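Local coordinates for protein haloacid dehalogenase-like hydrolase (Salmonella enterica subsp. enterica serovar Typhi, PDB 4EZE) that probably catalyses the magnesium-dependent hydrolysis of O-phosphoserine to serine and phosphate, the last step of L-serine biosynthesis, at residues I265-D270 and E279-G284. Numbering follows the deposited sequence.
Sequences IIACGD and EHAGTG. With NA (sodium ion), chain D.
The imidazole of His280 meets Ile265 obliquely: CD1 of Ile265 comes to 4.2 Å from NE2, while Lys248 and Val252 of helix 244-258 also touch the His280 side chain. With chi1 at 169°, CG lies opposite the backbone N of His280, and this places NE2 near the Ile265 methyl. The carboxylate of Asp270, just past the end of strand 265-269, reaches the sodium ion through OD1 alone, at 2.4 Å; two waters, Asp114 and Asp116 complete the ligands. The probable nucleophile is Asp114, and the sodium probably occupies the magnesium site of this HAD-family phosphatase.

The backbones pair as parallel strands, Ile266 with Thr283 and Ala267 with Gly284. The amide of Thr283 donates to Ile265 O almost straight (N to O 3.1 Å, 177° at the hydrogen), and Ala267 N returns a more bent bond to Thr283 O (3.2 Å, 154°). The carbonyl oxygen of Thr283 also receives a CA-H...O contact from Ile266 CA. Beside this pairing, the methyl of Ala281, where the chain breaks from helix 275-280, points at the strand: it sits 3.7 Å from Ala267 CB and 3.9 Å from Ile265 CG2, packing the end of the helix against the sheet face that carries Ala267. On the opposite face Ile266 and Thr283 run side by side, CG1 of Ile266 4.0 Å from CB of Thr283, and both touch Pro106.

The contact closes a beta-alpha-beta crossover of the Rossmann-like HAD core, in which helix 275-280 links neighbouring parallel strands 265-269 and 283-287. Strand 110-113 flanks strand 265-269 on its other side, strand 299-301 lies beyond 283-287, and helix 244-258 packs against Ile265 through Leu251 and Ala255.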
loop_
_atom_site.group_PDB
_atom_site.type_symbol
_atom_site.label_atom_id
_atom_site.label_comp_id
_atom_site.label_asym_id
_atom_site.label_seq_id
_atom_site.Cartn_x
_atom_site.Cartn_y
_atom_site.Cartn_z
ATOM N N ILE A 265 11.011 -7.980 -2.268
ATOM C CA ILE A 265 10.378 -6.954 -1.437
ATOM C C ILE A 265 9.124 -6.400 -2.111
ATOM O O ILE A 265 9.192 -5.800 -3.187
ATOM C CB ILE A 265 11.339 -5.800 -1.190
ATOM C CG1 ILE A 265 12.575 -6.293 -0.450
ATOM C CG2 ILE A 265 10.677 -4.681 -0.386
ATOM C CD1 ILE A 265 13.592 -5.197 -0.227
ATOM N N ILE A 266 7.984 -6.615 -1.477
ATOM C CA ILE A 266 6.741 -5.952 -1.863
ATOM C C ILE A 266 6.428 -4.807 -0.855
ATOM O O ILE A 266 6.449 -5.017 0.365
ATOM C CB ILE A 266 5.598 -6.969 -1.876
ATOM C CG1 ILE A 266 5.828 -8.048 -2.937
ATOM C CG2 ILE A 266 4.256 -6.292 -2.070
ATOM C CD1 ILE A 266 4.976 -9.273 -2.681
ATOM N N ALA A 267 6.158 -3.604 -1.372
ATOM C CA ALA A 267 5.744 -2.435 -0.575
ATOM C C ALA A 267 4.459 -1.855 -1.159
ATOM O O ALA A 267 4.306 -1.807 -2.374
ATOM C CB ALA A 267 6.828 -1.376 -0.586
ATOM N N CYS A 268 3.540 -1.425 -0.298
ATOM C CA CYS A 268 2.232 -0.897 -0.725
ATOM C C CYS A 268 2.033 0.483 -0.109
ATOM O O CYS A 268 2.335 0.682 1.060
ATOM C CB CYS A 268 1.101 -1.762 -0.176
ATOM S SG CYS A 268 1.220 -3.524 -0.531
ATOM N N GLY A 269 1.506 1.432 -0.873
ATOM C CA GLY A 269 1.283 2.783 -0.352
ATOM C C GLY A 269 0.329 3.540 -1.253
ATOM O O GLY A 269 0.037 3.097 -2.365
ATOM N N ASP A 270 -0.141 4.684 -0.771
ATOM C CA ASP A 270 -1.086 5.515 -1.493
ATOM C C ASP A 270 -0.538 6.914 -1.846
ATOM O O ASP A 270 -1.026 7.542 -2.795
ATOM C CB ASP A 270 -2.297 5.765 -0.616
ATOM C CG ASP A 270 -1.950 6.632 0.577
ATOM O OD1 ASP A 270 -1.135 6.179 1.414
ATOM O OD2 ASP A 270 -2.458 7.768 0.655
ATOM N N GLU A 279 9.230 2.762 -5.156
ATOM C CA GLU A 279 10.104 2.672 -6.318
ATOM C C GLU A 279 11.261 1.749 -6.017
ATOM O O GLU A 279 11.731 1.029 -6.894
ATOM C CB GLU A 279 10.606 4.037 -6.748
ATOM C CG GLU A 279 9.588 4.792 -7.591
ATOM C CD GLU A 279 9.965 6.249 -7.788
ATOM O OE1 GLU A 279 9.770 6.761 -8.909
ATOM O OE2 GLU A 279 10.452 6.886 -6.826
ATOM N N HIS A 280 11.692 1.736 -4.766
ATOM C CA HIS A 280 12.754 0.826 -4.372
ATOM C C HIS A 280 12.298 -0.640 -4.337
ATOM O O HIS A 280 13.011 -1.520 -4.785
ATOM C CB HIS A 280 13.336 1.217 -3.022
ATOM C CG HIS A 280 14.235 0.174 -2.444
ATOM N ND1 HIS A 280 15.564 0.064 -2.794
ATOM C CD2 HIS A 280 13.993 -0.825 -1.563
ATOM C CE1 HIS A 280 16.103 -0.948 -2.139
ATOM N NE2 HIS A 280 15.173 -1.501 -1.379
ATOM N N ALA A 281 11.119 -0.914 -3.802
ATOM C CA ALA A 281 10.649 -2.298 -3.738
ATOM C C ALA A 281 10.723 -2.982 -5.099
ATOM O O ALA A 281 10.585 -2.326 -6.143
ATOM C CB ALA A 281 9.222 -2.352 -3.218
ATOM N N GLY A 282 10.903 -4.301 -5.090
ATOM C CA GLY A 282 10.927 -5.066 -6.346
ATOM C C GLY A 282 9.555 -4.953 -6.986
ATOM O O GLY A 282 9.421 -4.739 -8.181
ATOM N N THR A 283 8.527 -5.102 -6.165
ATOM C CA THR A 283 7.157 -4.981 -6.608
ATOM C C THR A 283 6.467 -3.941 -5.728
ATOM O O THR A 283 6.165 -4.206 -4.559
ATOM C CB THR A 283 6.441 -6.327 -6.519
ATOM O OG1 THR A 283 7.071 -7.245 -7.419
ATOM C CG2 THR A 283 4.957 -6.177 -6.882
ATOM N N GLY A 284 6.299 -2.744 -6.289
ATOM C CA GLY A 284 5.679 -1.596 -5.605
ATOM C C GLY A 284 4.227 -1.541 -6.031
ATOM O O GLY A 284 3.897 -1.730 -7.211
HETATM NA NA NA D . -0.361 7.003 3.478
HETATM O O HOH W 1 0.771 8.532 2.549
HETATM O O HOH W 2 -1.574 9.196 3.765
#